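Local coordinates for protein TRAP dicarboxylate transporter-DctP subunit (Desulfovibrio desulfuricans subsp. desulfuricans, PDB 4NHB) that binds sn-glycerol 3-phosphate and, as the periplasmic solute-binding component of a TRAP transporter, probably delivers it to the membrane permease, at residues A98-M103 / T135-L140; D76-A81 / Q88-G93; R151-K156 / S229-I234; R169-N174 / M192-V197. All coordinates share one frame; numbering follows the deposited sequence.

Interaction 1: A98-M103 / T135-L140; sequences ALHPAM and TEKSGL
An ST turn closes helix 134-138 where the loop that follows strand 89-92 packs against it. Ser-138 holds its OG in the crowded position between backbone N and carbonyl carbon (chi1 62°), from where OG accepts the backbone N-H of Leu-140, two residues on, at 3.0 Å; the same hydroxyl is hydrogen-bonded to Phe-134 O within the helix. The CB of Ser-138 meets the CD1 tip of Leu-99 at 3.9 Å, the apolar part of the contact. Gly-139 then leaves the helix with positive phi (81°), letting the chain turn into strand 140-142.

Lys-137 does most of the rest. Its CG lies beside the backbone N and the chain runs extended beyond it, along the backbone of the loop, so that CD comes within 3.3 Å of Leu-99 O and the chain crosses His-100 at about a right angle. At the tip, Lys-137 NZ reaches the ring edge of His-100 and gives ND1 a weak hydrogen bond of 3.3 Å, lying close to the ring plane. The other ring nitrogen of His-100, NE2, is hydrogen-bonded to Ile-130 O. This carbonyl partner and the lysine donor at ND1 are together consistent with a neutral imidazole carrying its proton on NE2, a form that the nearby ammonium charge would probably favour.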
loop_
_atom_site.group_PDB
_atom_site.type_symbol
_atom_site.label_atom_id
_atom_site.label_comp_id
_atom_site.label_asym_id
_atom_site.label_seq_id
_atom_site.Cartn_x
_atom_site.Cartn_y
_atom_site.Cartn_z
ATOM N N ALA A 98 1.482 -10.053 -8.314
ATOM C CA ALA A 98 2.324 -10.979 -9.078
ATOM C C ALA A 98 1.775 -12.382 -9.026
ATOM O O ALA A 98 2.026 -13.196 -9.928
ATOM C CB ALA A 98 3.773 -11.002 -8.528
ATOM N N LEU A 99 1.083 -12.665 -7.930
ATOM C CA LEU A 99 0.470 -13.953 -7.666
ATOM C C LEU A 99 -1.003 -14.041 -8.010
ATOM O O LEU A 99 -1.567 -15.134 -8.040
ATOM C CB LEU A 99 0.574 -14.232 -6.191
ATOM C CG LEU A 99 1.951 -13.968 -5.583
ATOM C CD1 LEU A 99 1.886 -14.140 -4.100
ATOM C CD2 LEU A 99 2.935 -14.906 -6.188
ATOM N N HIS A 100 -1.646 -12.895 -8.206
ATOM C CA HIS A 100 -3.093 -12.867 -8.358
ATOM C C HIS A 100 -3.461 -11.501 -8.875
ATOM O O HIS A 100 -3.521 -10.520 -8.116
ATOM C CB HIS A 100 -3.785 -13.197 -7.031
ATOM C CG HIS A 100 -5.278 -13.179 -7.096
ATOM N ND1 HIS A 100 -5.996 -13.979 -7.958
ATOM C CD2 HIS A 100 -6.194 -12.462 -6.400
ATOM C CE1 HIS A 100 -7.285 -13.760 -7.789
ATOM N NE2 HIS A 100 -7.433 -12.845 -6.849
ATOM N N PRO A 101 -3.653 -11.408 -10.189
ATOM C CA PRO A 101 -3.869 -10.099 -10.811
ATOM C C PRO A 101 -4.914 -9.218 -10.128
ATOM O O PRO A 101 -4.725 -8.009 -10.138
ATOM C CB PRO A 101 -4.273 -10.471 -12.237
ATOM C CG PRO A 101 -3.444 -11.718 -12.505
ATOM C CD PRO A 101 -3.349 -12.449 -11.191
ATOM N N ALA A 102 -5.963 -9.783 -9.551
ATOM C CA ALA A 102 -7.031 -8.969 -9.020
ATOM C C ALA A 102 -6.514 -8.101 -7.857
ATOM O O ALA A 102 -7.044 -7.000 -7.621
ATOM C CB ALA A 102 -8.210 -9.821 -8.556
ATOM N N MET A 103 -5.477 -8.577 -7.165
ATOM C CA MET A 103 -4.902 -7.805 -6.036
ATOM C C MET A 103 -4.501 -6.411 -6.471
ATOM O O MET A 103 -4.543 -5.463 -5.668
ATOM C CB MET A 103 -3.717 -8.531 -5.425
ATOM C CG MET A 103 -4.025 -9.895 -4.877
ATOM S SD MET A 103 -5.308 -9.868 -3.631
ATOM C CE MET A 103 -4.415 -10.044 -2.099
ATOM N N THR A 135 -5.822 -17.122 -1.947
ATOM C CA THR A 135 -5.115 -18.011 -1.031
ATOM C C THR A 135 -4.746 -19.326 -1.711
ATOM O O THR A 135 -3.712 -19.914 -1.428
ATOM C CB THR A 135 -5.959 -18.358 0.194
ATOM O OG1 THR A 135 -6.222 -17.185 0.959
ATOM C CG2 THR A 135 -5.226 -19.359 1.063
ATOM N N GLU A 136 -5.624 -19.788 -2.592
ATOM C CA GLU A 136 -5.383 -20.996 -3.365
ATOM C C GLU A 136 -4.162 -20.834 -4.248
ATOM O O GLU A 136 -3.398 -21.772 -4.427
ATOM C CB GLU A 136 -6.603 -21.311 -4.238
ATOM C CG GLU A 136 -7.799 -21.812 -3.444
ATOM C CD GLU A 136 -8.843 -20.730 -3.156
ATOM O OE1 GLU A 136 -8.490 -19.577 -2.744
ATOM O OE2 GLU A 136 -10.028 -21.052 -3.377
ATOM N N LYS A 137 -3.995 -19.636 -4.808
ATOM C CA LYS A 137 -2.856 -19.341 -5.674
ATOM C C LYS A 137 -1.543 -19.068 -4.919
ATOM O O LYS A 137 -0.440 -19.279 -5.455
ATOM C CB LYS A 137 -3.158 -18.119 -6.537
ATOM C CG LYS A 137 -4.240 -18.304 -7.583
ATOM C CD LYS A 137 -4.079 -17.246 -8.659
ATOM C CE LYS A 137 -5.393 -16.933 -9.354
ATOM N NZ LYS A 137 -5.190 -15.960 -10.470
ATOM N N SER A 138 -1.652 -18.580 -3.684
ATOM C CA SER A 138 -0.502 -17.951 -3.039
ATOM C C SER A 138 0.016 -18.684 -1.809
ATOM O O SER A 138 1.184 -18.594 -1.484
ATOM C CB SER A 138 -0.871 -16.512 -2.638
ATOM O OG SER A 138 -1.941 -16.517 -1.703
ATOM N N GLY A 139 -0.858 -19.389 -1.111
ATOM C CA GLY A 139 -0.492 -19.961 0.171
ATOM C C GLY A 139 -0.584 -18.925 1.280
ATOM O O GLY A 139 -0.197 -19.213 2.406
ATOM N N LEU A 140 -1.112 -17.730 0.957
ATOM C CA LEU A 140 -1.267 -16.650 1.933
ATOM C C LEU A 140 -2.737 -16.297 2.144
ATOM O O LEU A 140 -3.558 -16.405 1.236
ATOM C CB LEU A 140 -0.532 -15.379 1.480
ATOM C CG LEU A 140 0.967 -15.532 1.171
ATOM C CD1 LEU A 140 1.536 -14.283 0.607
ATOM C CD2 LEU A 140 1.729 -15.913 2.385
#

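Interaction 2: D76-A81 / Q88-G93; sequences DAYIAA and QMCATG
Two weak hydrogen bonds grip the phenol oxygen of Tyr-78: OH donates to Ala-91 O at 2.7 Å and accepts from Thr-92 OG1 at 3.4 Å. One oxygen thus bridges a backbone carbonyl and the side chain of the next residue, at a buried place where the helix meets the sheet. The tyrosine gets there by an awkward route, because its CG occupies the crowded position between backbone N and carbonyl carbon (chi1 71°), which sends the ring off the helix toward the strand. Thr-92 holds OG1 anti to its own backbone N, turned to the phenol.

Helix 75-84 is the helical part of a beta-alpha-beta crossover from strand 63-67 to strand 89-92, with strand 30-34 lying between the two, in keeping with the sheet order of class II periplasmic binding proteins. Locally, the axes of helix 76-81 and strand 89-92 approach to 8.3 Å, and their directions differ by 144°.

Beside the hydroxyl, Cys-90 places its CB 3.5 Å from Tyr-78 CD1. Its sulfur stands at the edge of the ring, SG lying 5.2 Å from the centroid of Tyr-78 in a sulfur-aromatic contact. Ile-79, one residue on along the helix, crosses Thr-92 at about a right angle and touches methyl to methyl, CD1 to CG2 of Thr-92 at 3.9 Å. Past Thr-92 the chain enters the ligand pocket, where Gly-93 touches the bound sn-glycerol-3-phosphate.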
loop_
_atom_site.group_PDB
_atom_site.type_symbol
_atom_site.label_atom_id
_atom_site.label_comp_id
_atom_site.label_asym_id
_atom_site.label_seq_id
_atom_site.Cartn_x
_atom_site.Cartn_y
_atom_site.Cartn_z
ATOM N N ASP A 76 9.773 -8.885 -2.774
ATOM C CA ASP A 76 9.797 -10.170 -3.459
ATOM C C ASP A 76 10.342 -11.239 -2.527
ATOM O O ASP A 76 9.738 -12.302 -2.384
ATOM C CB ASP A 76 10.615 -10.105 -4.742
ATOM C CG ASP A 76 9.860 -9.472 -5.858
ATOM O OD1 ASP A 76 8.704 -9.041 -5.624
ATOM O OD2 ASP A 76 10.432 -9.396 -6.964
ATOM N N ALA A 77 11.460 -10.954 -1.858
ATOM C CA ALA A 77 12.034 -11.951 -0.957
ATOM C C ALA A 77 11.170 -12.282 0.240
ATOM O O ALA A 77 11.009 -13.444 0.569
ATOM C CB ALA A 77 13.395 -11.528 -0.474
ATOM N N TYR A 78 10.620 -11.276 0.914
ATOM C CA TYR A 78 9.917 -11.614 2.142
ATOM C C TYR A 78 8.538 -12.203 1.808
ATOM O O TYR A 78 8.046 -12.992 2.590
ATOM C CB TYR A 78 9.887 -10.466 3.185
ATOM C CG TYR A 78 9.022 -9.238 2.892
ATOM C CD1 TYR A 78 7.640 -9.331 2.781
ATOM C CD2 TYR A 78 9.602 -7.996 2.766
ATOM C CE1 TYR A 78 6.866 -8.219 2.538
ATOM C CE2 TYR A 78 8.844 -6.851 2.557
ATOM C CZ TYR A 78 7.479 -6.951 2.460
ATOM O OH TYR A 78 6.735 -5.787 2.256
ATOM N N ILE A 79 7.947 -11.851 0.655
ATOM C CA ILE A 79 6.682 -12.499 0.233
ATOM C C ILE A 79 6.962 -14.007 0.068
ATOM O O ILE A 79 6.302 -14.868 0.661
ATOM C CB ILE A 79 6.107 -11.870 -1.064
ATOM C CG1 ILE A 79 5.482 -10.507 -0.734
ATOM C CG2 ILE A 79 5.057 -12.782 -1.680
ATOM C CD1 ILE A 79 5.327 -9.508 -1.923
ATOM N N ALA A 80 8.035 -14.304 -0.650
ATOM C CA ALA A 80 8.416 -15.690 -0.920
ATOM C C ALA A 80 8.698 -16.401 0.375
ATOM O O ALA A 80 8.282 -17.531 0.544
ATOM C CB ALA A 80 9.648 -15.727 -1.820
ATOM N N ALA A 81 9.400 -15.742 1.300
ATOM C CA ALA A 81 9.699 -16.361 2.585
ATOM C C ALA A 81 8.427 -16.621 3.375
ATOM O O ALA A 81 8.366 -17.583 4.166
ATOM C CB ALA A 81 10.638 -15.502 3.404
ATOM N N GLN A 88 6.228 -16.219 9.358
ATOM C CA GLN A 88 4.791 -16.509 9.399
ATOM C C GLN A 88 3.932 -15.431 8.738
ATOM O O GLN A 88 2.905 -15.745 8.133
ATOM C CB GLN A 88 4.299 -16.748 10.827
ATOM C CG GLN A 88 4.924 -17.949 11.526
ATOM C CD GLN A 88 6.401 -17.801 11.678
ATOM O OE1 GLN A 88 6.893 -16.778 12.142
ATOM N NE2 GLN A 88 7.142 -18.829 11.262
ATOM N N MET A 89 4.354 -14.174 8.848
ATOM C CA MET A 89 3.559 -13.059 8.346
ATOM C C MET A 89 4.360 -12.002 7.603
ATOM O O MET A 89 5.577 -11.918 7.746
ATOM C CB MET A 89 2.861 -12.393 9.519
ATOM C CG MET A 89 1.849 -13.297 10.157
ATOM S SD MET A 89 0.926 -12.432 11.460
ATOM C CE MET A 89 -0.027 -11.223 10.528
ATOM N N CYS A 90 3.668 -11.181 6.821
ATOM C CA CYS A 90 4.325 -10.050 6.156
ATOM C C CYS A 90 3.300 -8.972 5.891
ATOM O O CYS A 90 2.117 -9.265 5.811
ATOM C CB CYS A 90 5.035 -10.465 4.850
ATOM S SG CYS A 90 4.012 -10.960 3.469
ATOM N N ALA A 91 3.761 -7.719 5.820
ATOM C CA ALA A 91 2.914 -6.588 5.438
ATOM C C ALA A 91 3.369 -6.100 4.070
ATOM O O ALA A 91 4.556 -5.796 3.883
ATOM C CB ALA A 91 3.061 -5.450 6.442
ATOM N N THR A 92 2.448 -6.035 3.123
ATOM C CA THR A 92 2.779 -5.500 1.816
ATOM C C THR A 92 1.499 -5.087 1.106
ATOM O O THR A 92 0.387 -5.219 1.681
ATOM C CB THR A 92 3.654 -6.506 1.020
ATOM O OG1 THR A 92 4.302 -5.833 -0.062
ATOM C CG2 THR A 92 2.842 -7.653 0.439
ATOM N N GLY A 93 1.648 -4.578 -0.117
ATOM C CA GLY A 93 0.537 -4.119 -0.903
ATOM C C GLY A 93 0.318 -4.862 -2.224
ATOM O O GLY A 93 0.286 -6.099 -2.278
#

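Interaction 3: R151-K156 / S229-I234; sequences RHFYSK and SLSGHI. With G3P (sn-glycerol-3-phosphate), chain P.
Arg-151 meets sn-glycerol-3-phosphate with two nitrogens on two oxygens: NH2 donates to the ester oxygen O1P at 2.9 Å and NH1 to the terminal oxygen O3P at 3.1 Å, both nearly straight. A bend at chi3 (73°) turns the guanidinium to the ligand, while CG and CD run side by side with Ile-234. On the side of the guanidinium away from the ligand, NE forms a salt bridge with Asp-210, whose OD2 is also hydrogen-bonded to His-233 NE2. His-233 is in turn tied through ND1 to Ser-231 OG at 2.6 Å, and its ring lies nearly parallel to that of Phe-153 but slid aside.

The backbone underneath is fixed by the segment 229-234. Arg-151 N donates to Ile-234 O at 2.8 Å, and Arg-151 O accepts from Gly-232 N at 2.8 Å. Farther along, Phe-153 and Ser-229 form an antiparallel hydrogen-bonded pair. Between them, His-152 takes the N-H of Ser-231 on ND1 in its ring plane, and CD2 of Leu-230 sits over its ring face in a CH-pi contact. The Asp-210 carboxylate beside NE and the phosphate at the tip would probably both stabilise the positive charge of this buried arginine.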
loop_
_atom_site.group_PDB
_atom_site.type_symbol
_atom_site.label_atom_id
_atom_site.label_comp_id
_atom_site.label_asym_id
_atom_site.label_seq_id
_atom_site.Cartn_x
_atom_site.Cartn_y
_atom_site.Cartn_z
ATOM N N ARG A 151 -1.529 8.989 -3.229
ATOM C CA ARG A 151 -0.199 9.314 -3.791
ATOM C C ARG A 151 -0.215 10.713 -4.393
ATOM O O ARG A 151 -1.148 11.065 -5.115
ATOM C CB ARG A 151 0.222 8.299 -4.865
ATOM C CG ARG A 151 0.136 6.811 -4.398
ATOM C CD ARG A 151 0.798 5.840 -5.383
ATOM N NE ARG A 151 2.256 5.928 -5.357
ATOM C CZ ARG A 151 3.077 4.998 -4.876
ATOM N NH1 ARG A 151 4.377 5.211 -4.869
ATOM N NH2 ARG A 151 2.623 3.851 -4.398
ATOM N N HIS A 152 0.825 11.483 -4.087
ATOM C CA HIS A 152 1.027 12.840 -4.591
ATOM C C HIS A 152 2.416 12.927 -5.218
ATOM O O HIS A 152 3.348 12.236 -4.764
ATOM C CB HIS A 152 0.918 13.838 -3.437
ATOM C CG HIS A 152 -0.376 13.734 -2.702
ATOM N ND1 HIS A 152 -1.587 13.831 -3.348
ATOM C CD2 HIS A 152 -0.661 13.494 -1.398
ATOM C CE1 HIS A 152 -2.564 13.696 -2.469
ATOM N NE2 HIS A 152 -2.030 13.475 -1.277
ATOM N N PHE A 153 2.556 13.766 -6.240
ATOM C CA PHE A 153 3.848 13.909 -6.918
ATOM C C PHE A 153 4.848 14.672 -6.070
ATOM O O PHE A 153 4.484 15.587 -5.343
ATOM C CB PHE A 153 3.681 14.588 -8.286
ATOM C CG PHE A 153 2.976 13.737 -9.266
ATOM C CD1 PHE A 153 3.641 12.725 -9.904
ATOM C CD2 PHE A 153 1.622 13.917 -9.514
ATOM C CE1 PHE A 153 2.992 11.900 -10.799
ATOM C CE2 PHE A 153 0.964 13.102 -10.388
ATOM C CZ PHE A 153 1.654 12.092 -11.045
ATOM N N TYR A 154 6.108 14.249 -6.145
ATOM C CA TYR A 154 7.219 15.010 -5.615
ATOM C C TYR A 154 8.263 15.163 -6.753
ATOM O O TYR A 154 8.471 14.224 -7.521
ATOM C CB TYR A 154 7.853 14.322 -4.388
ATOM C CG TYR A 154 8.332 12.898 -4.625
ATOM C CD1 TYR A 154 9.617 12.653 -5.078
ATOM C CD2 TYR A 154 7.497 11.786 -4.389
ATOM C CE1 TYR A 154 10.057 11.401 -5.301
ATOM C CE2 TYR A 154 7.939 10.528 -4.603
ATOM C CZ TYR A 154 9.228 10.322 -5.069
ATOM O OH TYR A 154 9.736 9.066 -5.294
ATOM N N SER A 155 8.894 16.338 -6.857
ATOM C CA SER A 155 9.867 16.596 -7.923
ATOM C C SER A 155 10.766 17.797 -7.632
ATOM O O SER A 155 10.476 18.620 -6.764
ATOM C CB SER A 155 9.148 16.858 -9.233
ATOM O OG SER A 155 8.139 17.815 -9.024
ATOM N N LYS A 156 11.837 17.919 -8.403
ATOM C CA LYS A 156 12.744 19.060 -8.243
ATOM C C LYS A 156 12.101 20.367 -8.707
ATOM O O LYS A 156 12.302 21.400 -8.088
ATOM C CB LYS A 156 14.080 18.789 -8.942
ATOM C CG LYS A 156 14.811 17.637 -8.279
ATOM C CD LYS A 156 16.209 17.408 -8.796
ATOM C CE LYS A 156 16.892 16.321 -7.974
ATOM N NZ LYS A 156 18.161 15.837 -8.591
ATOM N N SER A 229 2.977 18.031 -5.852
ATOM C CA SER A 229 1.689 18.357 -6.476
ATOM C C SER A 229 0.640 17.330 -6.045
ATOM O O SER A 229 0.829 16.132 -6.184
ATOM C CB SER A 229 1.783 18.445 -8.003
ATOM O OG SER A 229 2.465 19.631 -8.435
ATOM N N LEU A 230 -0.449 17.825 -5.479
ATOM C CA LEU A 230 -1.518 16.964 -5.017
ATOM C C LEU A 230 -2.252 16.421 -6.205
ATOM O O LEU A 230 -2.715 17.168 -7.046
ATOM C CB LEU A 230 -2.453 17.745 -4.110
ATOM C CG LEU A 230 -1.724 18.278 -2.884
ATOM C CD1 LEU A 230 -2.681 18.992 -1.945
ATOM C CD2 LEU A 230 -0.993 17.166 -2.145
ATOM N N SER A 231 -2.306 15.102 -6.304
ATOM C CA SER A 231 -3.081 14.422 -7.317
ATOM C C SER A 231 -4.020 13.359 -6.711
ATOM O O SER A 231 -5.239 13.416 -6.890
ATOM C CB SER A 231 -2.077 13.824 -8.274
ATOM O OG SER A 231 -2.628 12.873 -9.155
ATOM N N GLY A 232 -3.457 12.395 -5.994
ATOM C CA GLY A 232 -4.243 11.378 -5.322
ATOM C C GLY A 232 -4.847 10.430 -6.322
ATOM O O GLY A 232 -5.936 9.945 -6.132
ATOM N N HIS A 233 -4.102 10.180 -7.396
ATOM C CA HIS A 233 -4.510 9.312 -8.480
ATOM C C HIS A 233 -4.654 7.862 -8.064
ATOM O O HIS A 233 -5.397 7.100 -8.686
ATOM C CB HIS A 233 -3.497 9.408 -9.591
ATOM C CG HIS A 233 -2.086 9.438 -9.101
ATOM N ND1 HIS A 233 -1.506 10.571 -8.579
ATOM C CD2 HIS A 233 -1.131 8.476 -9.066
ATOM C CE1 HIS A 233 -0.258 10.307 -8.229
ATOM N NE2 HIS A 233 -0.006 9.044 -8.510
ATOM N N ILE A 234 -3.896 7.475 -7.039
ATOM C CA ILE A 234 -4.011 6.147 -6.430
ATOM C C ILE A 234 -3.981 6.269 -4.888
ATOM O O ILE A 234 -3.232 7.076 -4.355
ATOM C CB ILE A 234 -2.852 5.280 -6.818
ATOM C CG1 ILE A 234 -2.968 4.855 -8.281
ATOM C CG2 ILE A 234 -2.786 4.023 -5.918
ATOM C CD1 ILE A 234 -1.735 4.270 -8.828
HETATM O O1 G3P P . 1.007 -1.228 -2.632
HETATM C C1 G3P P . 2.046 -0.976 -3.531
HETATM C C2 G3P P . 2.929 0.163 -3.007
HETATM O O2 G3P P . 3.443 -0.194 -1.753
HETATM C C3 G3P P . 4.080 0.412 -3.995
HETATM O O1P G3P P . 4.502 1.733 -3.876
HETATM O O4P G3P P . 5.385 1.646 -1.609
HETATM O O2P G3P P . 6.938 1.132 -3.558
HETATM O O3P G3P P . 6.207 3.479 -3.141
HETATM P P G3P P . 5.843 2.004 -2.994
HETATM O O HOH W 1 4.901 18.348 -10.038
#

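Interaction 4: R169-N174 / M192-V197; sequences RMRVPN and MPFAEV. With G3P (sn-glycerol-3-phosphate), chain P.
From CB, the side chain of Arg-171 sets out with CG anti to the backbone N (chi1 -173°), and CG packs against CG of Met-192 at 3.6 Å. A bend at chi2 (-104°) then brings CD alongside Val-197, whose CG2 lies 3.7 Å away. The next atom, NE, donates to Met-192 O at 3.2 Å, and NH2 donates to that same carbonyl oxygen at 2.9 Å, a side-on grip in the guanidinium plane. NH2 also reaches O2P of sn-glycerol-3-phosphate at 2.8 Å, and NH1 gives O3P of the ligand a nearly straight bond of 2.7 Å. Val-197 CG2 lies over one face of the guanidinium, toward the rim, and Pro-173 N over the opposite face, so the group is sandwiched and its tilt is restricted as it faces the phosphate. Phe-194 brings CD1 toward the same O3P, and its ring makes a cation-pi contact with Lys-37.

Met-192 itself is fixed by its N-H, bonded to Val-172 O at 3.0 Å. This bond prolongs the parallel pairing of strands 169-172 and 188-191 just beyond the end of the second strand, before the turn that leads into helix 197-203.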
loop_
_atom_site.group_PDB
_atom_site.type_symbol
_atom_site.label_atom_id
_atom_site.label_comp_id
_atom_site.label_asym_id
_atom_site.label_seq_id
_atom_site.Cartn_x
_atom_site.Cartn_y
_atom_site.Cartn_z
ATOM N N ARG A 169 12.670 12.037 -15.279
ATOM C CA ARG A 169 12.889 10.671 -14.876
ATOM C C ARG A 169 12.163 10.461 -13.553
ATOM O O ARG A 169 12.676 10.829 -12.508
ATOM C CB ARG A 169 14.378 10.400 -14.684
ATOM C CG ARG A 169 15.205 10.477 -15.972
ATOM C CD ARG A 169 16.700 10.434 -15.671
ATOM N NE ARG A 169 17.435 9.784 -16.759
ATOM C CZ ARG A 169 17.773 10.374 -17.907
ATOM N NH1 ARG A 169 18.449 9.691 -18.828
ATOM N NH2 ARG A 169 17.446 11.648 -18.140
ATOM N N MET A 170 10.970 9.882 -13.581
ATOM C CA MET A 170 10.253 9.692 -12.299
ATOM C C MET A 170 10.356 8.253 -11.786
ATOM O O MET A 170 10.126 7.294 -12.514
ATOM C CB MET A 170 8.784 10.084 -12.418
ATOM C CG MET A 170 8.527 11.455 -12.927
ATOM S SD MET A 170 8.948 12.739 -11.785
ATOM C CE MET A 170 7.462 12.856 -10.829
ATOM N N ARG A 171 10.657 8.109 -10.511
ATOM C CA ARG A 171 10.592 6.793 -9.892
ATOM C C ARG A 171 9.179 6.238 -9.978
ATOM O O ARG A 171 8.222 6.969 -9.835
ATOM C CB ARG A 171 11.009 6.869 -8.436
ATOM C CG ARG A 171 11.114 5.486 -7.777
ATOM C CD ARG A 171 9.898 5.214 -6.847
ATOM N NE ARG A 171 9.789 3.811 -6.458
ATOM C CZ ARG A 171 8.972 3.359 -5.514
ATOM N NH1 ARG A 171 8.176 4.192 -4.860
ATOM N NH2 ARG A 171 8.931 2.076 -5.250
ATOM N N VAL A 172 9.076 4.939 -10.211
ATOM C CA VAL A 172 7.815 4.235 -10.081
ATOM C C VAL A 172 8.118 2.922 -9.408
ATOM O O VAL A 172 9.219 2.421 -9.527
ATOM C CB VAL A 172 7.137 3.954 -11.442
ATOM C CG1 VAL A 172 6.835 5.263 -12.141
ATOM C CG2 VAL A 172 8.011 3.089 -12.303
ATOM N N PRO A 173 7.154 2.387 -8.664
ATOM C CA PRO A 173 7.304 1.040 -8.109
ATOM C C PRO A 173 7.374 0.031 -9.243
ATOM O O PRO A 173 6.766 0.291 -10.283
ATOM C CB PRO A 173 6.000 0.843 -7.330
ATOM C CG PRO A 173 5.604 2.204 -6.870
ATOM C CD PRO A 173 5.974 3.079 -8.115
ATOM N N ASN A 174 8.064 -1.080 -9.036
ATOM C CA ASN A 174 8.192 -2.127 -10.059
ATOM C C ASN A 174 7.052 -3.125 -9.951
ATOM O O ASN A 174 7.238 -4.272 -9.590
ATOM C CB ASN A 174 9.529 -2.856 -9.933
ATOM C CG ASN A 174 9.894 -3.649 -11.197
ATOM O OD1 ASN A 174 9.228 -3.571 -12.220
ATOM N ND2 ASN A 174 10.962 -4.408 -11.112
ATOM N N MET A 192 11.859 0.939 -9.512
ATOM C CA MET A 192 12.755 0.457 -8.482
ATOM C C MET A 192 12.000 0.192 -7.168
ATOM O O MET A 192 11.038 0.904 -6.833
ATOM C CB MET A 192 13.858 1.469 -8.244
ATOM C CG MET A 192 13.391 2.754 -7.635
ATOM S SD MET A 192 14.729 3.963 -7.550
ATOM C CE MET A 192 14.822 4.576 -9.218
ATOM N N PRO A 193 12.409 -0.854 -6.423
ATOM C CA PRO A 193 11.805 -1.050 -5.105
ATOM C C PRO A 193 11.903 0.178 -4.197
ATOM O O PRO A 193 12.818 1.003 -4.291
ATOM C CB PRO A 193 12.619 -2.207 -4.499
ATOM C CG PRO A 193 13.159 -2.927 -5.660
ATOM C CD PRO A 193 13.309 -1.959 -6.793
ATOM N N PHE A 194 10.962 0.262 -3.266
ATOM C CA PHE A 194 10.944 1.374 -2.334
ATOM C C PHE A 194 12.270 1.562 -1.562
ATOM O O PHE A 194 12.733 2.688 -1.333
ATOM C CB PHE A 194 9.816 1.160 -1.339
ATOM C CG PHE A 194 9.605 2.333 -0.451
ATOM C CD1 PHE A 194 9.070 3.500 -0.980
ATOM C CD2 PHE A 194 9.974 2.292 0.889
ATOM C CE1 PHE A 194 8.889 4.619 -0.172
ATOM C CE2 PHE A 194 9.807 3.410 1.698
ATOM C CZ PHE A 194 9.261 4.557 1.175
ATOM N N ALA A 195 12.856 0.444 -1.148
ATOM C CA ALA A 195 14.095 0.448 -0.393
ATOM C C ALA A 195 15.213 1.231 -1.106
ATOM O O ALA A 195 16.092 1.779 -0.449
ATOM C CB ALA A 195 14.541 -0.972 -0.119
ATOM N N GLU A 196 15.157 1.318 -2.435
ATOM C CA GLU A 196 16.232 1.959 -3.210
ATOM C C GLU A 196 15.971 3.473 -3.397
ATOM O O GLU A 196 16.785 4.209 -4.001
ATOM C CB GLU A 196 16.396 1.243 -4.570
ATOM C CG GLU A 196 17.018 -0.171 -4.471
ATOM C CD GLU A 196 17.041 -0.925 -5.809
ATOM O OE1 GLU A 196 16.994 -0.259 -6.865
ATOM O OE2 GLU A 196 17.106 -2.182 -5.807
ATOM N N VAL A 197 14.815 3.922 -2.914
ATOM C CA VAL A 197 14.364 5.277 -3.211
ATOM C C VAL A 197 15.279 6.319 -2.574
ATOM O O VAL A 197 15.624 7.320 -3.218
ATOM C CB VAL A 197 12.912 5.519 -2.787
ATOM C CG1 VAL A 197 12.578 7.027 -2.757
ATOM C CG2 VAL A 197 11.942 4.806 -3.763
HETATM O O1 G3P P . 1.007 -1.228 -2.632
HETATM C C1 G3P P . 2.046 -0.976 -3.531
HETATM C C2 G3P P . 2.929 0.163 -3.007
HETATM O O2 G3P P . 3.443 -0.194 -1.753
HETATM C C3 G3P P . 4.080 0.412 -3.995
HETATM O O1P G3P P . 4.502 1.733 -3.876
HETATM O O4P G3P P . 5.385 1.646 -1.609
HETATM O O2P G3P P . 6.938 1.132 -3.558
HETATM O O3P G3P P . 6.207 3.479 -3.141
HETATM P P G3P P . 5.843 2.004 -2.994
#

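In the fold
Interactions 3 and 4 converge on the phosphate of sn-glycerol-3-phosphate: their arginines stand side by side, Arg-151 NH1 lying 3.9 Å from Arg-171 NH1, a proximity of like charges that the shared phosphate probably compensates. Phe-153 and Tyr-154 of interaction 3 also pack on Met-170 of interaction 4. Interactions 1 and 2 form a second cluster, joined where Leu-99 CD1 meets Ile-79 CG2 at 4.2 Å. Interactions 1 and 3 are about 29 Å apart between centres, on opposite sides of the chain's centre, consistent with the two lobes of a periplasmic binding protein. Interaction 2 touches the ligand through Gly-93, whereas the side chain of Leu-99 of interaction 1 stays about 13 Å from the ligand.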